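Local coordinates for protein putative glucose-6-phosphate 1-epimerase (Salmonella typhimurium, PDB 2HTA) that probably interconverts the alpha and beta anomers of glucose 6-phosphate, acting as a hexose-6-phosphate 1-epimerase (mutarotase), at residues 94-99 / 166-171; 114-119 / 140-145. One frame throughout, in Å; residues are numbered along the deposited sequence.

Contact 1 (94-99 / 166-171); sequences ICWPWF and LEAHGE
With its indole swung anti to the backbone N (chi1 -169°), Trp96 reaches across to Leu166 and Ala168, while Leu166, likewise extended at its first torsion (chi1 -176°), sends both methyls back toward Ile94. The branch of Ile94 that touches is CG2, which lies against the fork of the leucine, 3.8 Å from Leu166 CD1 and nearly as near to CD2. That second methyl is shared: Leu166 CD2 also approaches the pyrrole side of the indole, 4.1 Å from Trp96 CD1. Two residues on, the methyl of Ala168 comes obliquely to the same ring, with CB 3.6 Å from Trp96 NE1 and 3.9 Å from Trp96 CZ2. All four side chains are buried, and the contact is apolar packing between layers of the beta-sandwich of the galactose mutarotase superfamily: 94-95 pairs with strand 172-183 in one sheet, whereas 162-169 belongs to a second large antiparallel sheet. Along strand 162-169 the side chains alternate, Leu166 and Ala168 pointing toward 94-99, Glu167 and His169 away from it. On that outer side His169 NE2 donates to Glu167 OE1 at 2.7 Å, the carboxylate also forming a salt bridge with Arg155. Beyond the cis peptide that follows Trp96, the Pro97 ring folds back, its CB 3.5 Å above the indole plane, over its centre; Phe150 and Trp146 meet the indole as further aromatic neighbours.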
loop_
_atom_site.group_PDB
_atom_site.type_symbol
_atom_site.label_atom_id
_atom_site.label_comp_id
_atom_site.label_asym_id
_atom_site.label_seq_id
_atom_site.Cartn_x
_atom_site.Cartn_y
_atom_site.Cartn_z
ATOM N N ILE A 94 4.300 2.625 -1.233
ATOM C CA ILE A 94 5.415 1.797 -1.778
ATOM C C ILE A 94 6.639 2.123 -0.912
ATOM O O ILE A 94 7.088 3.280 -0.893
ATOM C CB ILE A 94 5.732 2.151 -3.258
ATOM C CG1 ILE A 94 4.534 1.640 -4.150
ATOM C CG2 ILE A 94 7.090 1.506 -3.776
ATOM C CD1 ILE A 94 4.612 2.275 -5.535
ATOM N N CYS A 95 7.134 1.107 -0.219
ATOM C CA CYS A 95 8.236 1.295 0.721
ATOM C C CYS A 95 9.481 0.760 0.061
ATOM O O CYS A 95 9.660 -0.443 -0.073
ATOM C CB CYS A 95 7.989 0.528 1.989
ATOM S SG CYS A 95 6.331 0.877 2.779
ATOM N N TRP A 96 10.347 1.664 -0.336
ATOM C CA TRP A 96 11.550 1.301 -1.096
ATOM C C TRP A 96 12.576 2.441 -1.005
ATOM O O TRP A 96 12.205 3.586 -1.128
ATOM C CB TRP A 96 11.138 1.078 -2.552
ATOM C CG TRP A 96 12.228 0.445 -3.402
ATOM C CD1 TRP A 96 12.379 -0.870 -3.688
ATOM C CD2 TRP A 96 13.276 1.143 -4.115
ATOM N NE1 TRP A 96 13.500 -1.054 -4.486
ATOM C CE2 TRP A 96 14.056 0.169 -4.762
ATOM C CE3 TRP A 96 13.632 2.498 -4.237
ATOM C CZ2 TRP A 96 15.198 0.501 -5.535
ATOM C CZ3 TRP A 96 14.756 2.844 -5.016
ATOM C CH2 TRP A 96 15.521 1.838 -5.647
ATOM N N PRO A 97 13.901 2.140 -0.917
ATOM C CA PRO A 97 14.585 0.860 -0.920
ATOM C C PRO A 97 14.844 0.266 0.472
ATOM O O PRO A 97 15.713 -0.598 0.594
ATOM C CB PRO A 97 15.910 1.204 -1.635
ATOM C CG PRO A 97 16.233 2.611 -1.124
ATOM C CD PRO A 97 14.870 3.267 -0.867
ATOM N N TRP A 98 14.105 0.687 1.504
ATOM C CA TRP A 98 14.080 -0.089 2.757
ATOM C C TRP A 98 12.710 -0.149 3.341
ATOM O O TRP A 98 11.872 0.699 3.047
ATOM C CB TRP A 98 15.129 0.389 3.820
ATOM C CG TRP A 98 14.867 1.793 4.319
ATOM C CD1 TRP A 98 14.072 2.172 5.389
ATOM C CD2 TRP A 98 15.377 2.988 3.745
ATOM N NE1 TRP A 98 14.077 3.544 5.513
ATOM C CE2 TRP A 98 14.875 4.075 4.529
ATOM C CE3 TRP A 98 16.268 3.256 2.692
ATOM C CZ2 TRP A 98 15.184 5.418 4.246
ATOM C CZ3 TRP A 98 16.577 4.606 2.412
ATOM C CH2 TRP A 98 16.029 5.660 3.186
ATOM N N PHE A 99 12.456 -1.198 4.096
ATOM C CA PHE A 99 11.211 -1.361 4.822
ATOM C C PHE A 99 11.497 -1.064 6.315
ATOM O O PHE A 99 12.519 -1.506 6.860
ATOM C CB PHE A 99 10.702 -2.813 4.678
ATOM C CG PHE A 99 9.493 -3.103 5.531
ATOM C CD1 PHE A 99 8.263 -2.460 5.270
ATOM C CD2 PHE A 99 9.592 -3.931 6.636
ATOM C CE1 PHE A 99 7.145 -2.719 6.074
ATOM C CE2 PHE A 99 8.481 -4.173 7.452
ATOM C CZ PHE A 99 7.242 -3.563 7.127
ATOM N N LEU A 166 5.675 -4.077 -8.186
ATOM C CA LEU A 166 6.851 -3.220 -8.084
ATOM C C LEU A 166 8.116 -3.886 -8.655
ATOM O O LEU A 166 8.462 -5.005 -8.288
ATOM C CB LEU A 166 7.076 -2.880 -6.608
ATOM C CG LEU A 166 8.242 -1.909 -6.397
ATOM C CD1 LEU A 166 7.922 -0.476 -6.888
ATOM C CD2 LEU A 166 8.640 -1.930 -4.907
ATOM N N GLU A 167 8.857 -3.176 -9.498
ATOM C CA GLU A 167 10.016 -3.769 -10.186
ATOM C C GLU A 167 11.154 -2.743 -10.155
ATOM O O GLU A 167 10.967 -1.582 -10.574
ATOM C CB GLU A 167 9.617 -4.055 -11.637
ATOM C CG GLU A 167 10.717 -4.570 -12.500
ATOM C CD GLU A 167 10.172 -4.896 -13.928
ATOM O OE1 GLU A 167 10.342 -4.094 -14.902
ATOM O OE2 GLU A 167 9.536 -5.962 -14.024
ATOM N N ALA A 168 12.286 -3.154 -9.604
ATOM C CA ALA A 168 13.428 -2.234 -9.391
ATOM C C ALA A 168 14.601 -2.670 -10.274
ATOM O O ALA A 168 15.063 -3.828 -10.200
ATOM C CB ALA A 168 13.838 -2.222 -7.921
ATOM N N HIS A 169 15.055 -1.771 -11.133
ATOM C CA HIS A 169 16.169 -2.047 -12.038
ATOM C C HIS A 169 17.418 -1.342 -11.514
ATOM O O HIS A 169 17.402 -0.137 -11.261
ATOM C CB HIS A 169 15.867 -1.510 -13.435
ATOM C CG HIS A 169 14.712 -2.204 -14.090
ATOM N ND1 HIS A 169 14.873 -3.161 -15.071
ATOM C CD2 HIS A 169 13.380 -2.062 -13.913
ATOM C CE1 HIS A 169 13.682 -3.588 -15.466
ATOM N NE2 HIS A 169 12.762 -2.937 -14.780
ATOM N N GLY A 170 18.508 -2.075 -11.440
ATOM C CA GLY A 170 19.782 -1.472 -10.924
ATOM C C GLY A 170 20.677 -2.573 -10.377
ATOM O O GLY A 170 20.416 -3.761 -10.624
ATOM N N GLU A 171 21.716 -2.195 -9.627
ATOM C CA GLU A 171 22.582 -3.192 -9.000
ATOM C C GLU A 171 22.654 -2.846 -7.544
ATOM O O GLU A 171 23.398 -1.911 -7.160
ATOM C CB GLU A 171 24.001 -3.126 -9.581
ATOM C CG GLU A 171 24.121 -3.102 -11.110
ATOM C CD GLU A 171 23.819 -4.445 -11.789
ATOM O OE1 GLU A 171 24.257 -5.548 -11.312
ATOM O OE2 GLU A 171 23.139 -4.396 -12.848
#

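Contact 2 (114-119 / 140-145); sequences RNLPWA and EATRKY
A small van der Waals contact joins the loop that leads into strand 119-125 to the short, weakly bonded helix 140-145, which connects adjacent strands 130-137 and 151-158 of the large sheet. One methyl of Leu116 carries it. CD1 meets the methyl branch of Thr142 at 3.7 Å from CG2, the two side chains passing at a slant, and lies 4.0 Å from Tyr145 OH, the leucine and tyrosine side chains approaching from opposite directions with the hydroxyl flanking the methyl. The phenol hydroxyl thus meets this methyl by packing and not by a polar bond. Thr142 divides its two branches between different tasks: with OG1 set between the backbone N and the carbonyl carbon (chi1 69°), CG2 is directed at the loop, and OG1 accepts a hydrogen bond from the backbone N of Ser139, just ahead of the helix. The backbone N of Tyr145 bonds to Thr142 O at 3.1 Å; the same carbonyl oxygen lies 3.6 Å above the plane of the phenol ring, offset toward the rim. Phe112 packs edge-to-face with that ring, and Leu136 of strand 130-137 adjoins Leu116, so the leucine is bordered by both the helix and the sheet beside it. This is loop-to-helix packing at the margin of the mutarotase beta-sandwich, where a short helical connection between adjacent antiparallel strands packs against the loop leading into strand 119-125.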
loop_
_atom_site.group_PDB
_atom_site.type_symbol
_atom_site.label_atom_id
_atom_site.label_comp_id
_atom_site.label_asym_id
_atom_site.label_seq_id
_atom_site.Cartn_x
_atom_site.Cartn_y
_atom_site.Cartn_z
ATOM N N ARG A 114 8.198 6.777 -1.693
ATOM C CA ARG A 114 6.811 7.230 -1.413
ATOM C C ARG A 114 6.732 8.740 -1.296
ATOM O O ARG A 114 5.637 9.336 -1.191
ATOM C CB ARG A 114 6.274 6.532 -0.170
ATOM C CG ARG A 114 7.064 6.837 1.145
ATOM C CD ARG A 114 6.453 6.012 2.227
ATOM N NE ARG A 114 7.048 6.260 3.531
ATOM C CZ ARG A 114 6.395 6.198 4.674
ATOM N NH1 ARG A 114 5.085 5.938 4.698
ATOM N NH2 ARG A 114 7.056 6.437 5.829
ATOM N N ASN A 115 7.911 9.378 -1.236
ATOM C CA ASN A 115 7.989 10.840 -1.052
ATOM C C ASN A 115 8.252 11.617 -2.335
ATOM O O ASN A 115 8.098 12.865 -2.359
ATOM C CB ASN A 115 9.125 11.198 -0.060
ATOM C CG ASN A 115 9.000 10.483 1.277
ATOM O OD1 ASN A 115 9.538 9.373 1.472
ATOM N ND2 ASN A 115 8.250 11.074 2.190
ATOM N N LEU A 116 8.569 10.933 -3.415
ATOM C CA LEU A 116 9.002 11.596 -4.661
ATOM C C LEU A 116 7.961 11.464 -5.775
ATOM O O LEU A 116 7.197 10.498 -5.776
ATOM C CB LEU A 116 10.320 10.967 -5.137
ATOM C CG LEU A 116 11.487 11.074 -4.153
ATOM C CD1 LEU A 116 12.641 10.205 -4.716
ATOM C CD2 LEU A 116 11.904 12.568 -4.035
ATOM N N PRO A 117 7.942 12.434 -6.724
ATOM C CA PRO A 117 7.017 12.367 -7.822
ATOM C C PRO A 117 7.446 11.330 -8.828
ATOM O O PRO A 117 8.600 11.351 -9.288
ATOM C CB PRO A 117 7.085 13.783 -8.425
ATOM C CG PRO A 117 8.475 14.350 -7.986
ATOM C CD PRO A 117 8.766 13.669 -6.730
ATOM N N TRP A 118 6.521 10.428 -9.156
ATOM C CA TRP A 118 6.700 9.449 -10.262
ATOM C C TRP A 118 5.977 9.911 -11.535
ATOM O O TRP A 118 4.959 10.600 -11.479
ATOM C CB TRP A 118 6.103 8.079 -9.928
ATOM C CG TRP A 118 6.660 7.366 -8.712
ATOM C CD1 TRP A 118 6.906 7.916 -7.470
ATOM C CD2 TRP A 118 6.952 5.964 -8.601
ATOM N NE1 TRP A 118 7.352 6.938 -6.601
ATOM C CE2 TRP A 118 7.392 5.728 -7.255
ATOM C CE3 TRP A 118 6.925 4.900 -9.499
ATOM C CZ2 TRP A 118 7.745 4.435 -6.775
ATOM C CZ3 TRP A 118 7.278 3.597 -9.024
ATOM C CH2 TRP A 118 7.698 3.381 -7.685
ATOM N N ALA A 119 6.467 9.453 -12.673
ATOM C CA ALA A 119 5.856 9.830 -13.956
ATOM C C ALA A 119 4.821 8.751 -14.260
ATOM O O ALA A 119 5.036 7.600 -13.948
ATOM C CB ALA A 119 6.961 9.866 -15.059
ATOM N N GLU A 140 20.352 13.478 -9.388
ATOM C CA GLU A 140 21.391 14.001 -8.512
ATOM C C GLU A 140 20.881 14.150 -7.087
ATOM O O GLU A 140 21.607 13.855 -6.111
ATOM C CB GLU A 140 21.891 15.348 -9.035
ATOM C CG GLU A 140 22.894 15.976 -8.040
ATOM C CD GLU A 140 23.490 17.298 -8.549
ATOM O OE1 GLU A 140 23.362 17.571 -9.762
ATOM O OE2 GLU A 140 24.087 18.032 -7.717
ATOM N N ALA A 141 19.632 14.604 -6.925
ATOM C CA ALA A 141 19.051 14.677 -5.583
ATOM C C ALA A 141 18.996 13.326 -4.799
ATOM O O ALA A 141 19.388 13.260 -3.625
ATOM C CB ALA A 141 17.676 15.319 -5.624
ATOM N N THR A 142 18.527 12.249 -5.438
ATOM C CA THR A 142 18.471 10.985 -4.727
ATOM C C THR A 142 19.837 10.427 -4.465
ATOM O O THR A 142 20.072 9.823 -3.403
ATOM C CB THR A 142 17.589 9.911 -5.474
ATOM O OG1 THR A 142 18.240 9.511 -6.668
ATOM C CG2 THR A 142 16.169 10.494 -5.814
ATOM N N ARG A 143 20.734 10.564 -5.439
ATOM C CA ARG A 143 22.099 10.105 -5.250
ATOM C C ARG A 143 22.840 10.799 -4.103
ATOM O O ARG A 143 23.839 10.317 -3.640
ATOM C CB ARG A 143 22.919 10.264 -6.522
ATOM C CG ARG A 143 22.465 9.316 -7.637
ATOM C CD ARG A 143 23.483 9.349 -8.767
ATOM N NE ARG A 143 23.657 10.679 -9.363
ATOM C CZ ARG A 143 22.946 11.119 -10.399
ATOM N NH1 ARG A 143 23.220 12.299 -10.929
ATOM N NH2 ARG A 143 21.963 10.367 -10.917
ATOM N N LYS A 144 22.331 11.928 -3.664
ATOM C CA LYS A 144 22.936 12.646 -2.570
ATOM C C LYS A 144 22.847 11.830 -1.298
ATOM O O LYS A 144 23.828 11.742 -0.551
ATOM C CB LYS A 144 22.250 13.994 -2.398
ATOM C CG LYS A 144 23.143 14.975 -1.698
ATOM C CD LYS A 144 22.424 16.304 -1.468
ATOM C CE LYS A 144 23.093 17.104 -0.351
ATOM N NZ LYS A 144 22.531 18.504 -0.371
ATOM N N TYR A 145 21.702 11.177 -1.080
ATOM C CA TYR A 145 21.504 10.364 0.123
ATOM C C TYR A 145 21.484 8.864 -0.123
ATOM O O TYR A 145 21.529 8.113 0.846
ATOM C CB TYR A 145 20.256 10.806 0.913
ATOM C CG TYR A 145 19.012 10.971 0.084
ATOM C CD1 TYR A 145 18.248 9.850 -0.297
ATOM C CD2 TYR A 145 18.564 12.233 -0.305
ATOM C CE1 TYR A 145 17.114 9.990 -1.063
ATOM C CE2 TYR A 145 17.397 12.380 -1.058
ATOM C CZ TYR A 145 16.679 11.232 -1.444
ATOM O OH TYR A 145 15.538 11.364 -2.233
#

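Contact 2 is nested within the chain loop closed by contact 1, and their centres lie 12 Å apart. The indole of Trp118 joins them: its CH2 sits 3.9 Å from Ile94 CD1 and equally near Leu166 CD1, carrying the apolar core of 94-99 / 166-171 toward the 114-119 loop. A second touch brings Ile94 O to 3.4 Å from Arg114 CB. Arg114 probably binds substrate, judging from related enzymes, and its side chain is about 5 Å from that of Ile94; the side chain of His179, inferred to be an active-site residue, is about 8 Å from that of Ile94. Contact 1 thus lies close to the probable substrate site; the Leu116 packing of contact 2 lies away from it, although segment 114-119 begins with Arg114.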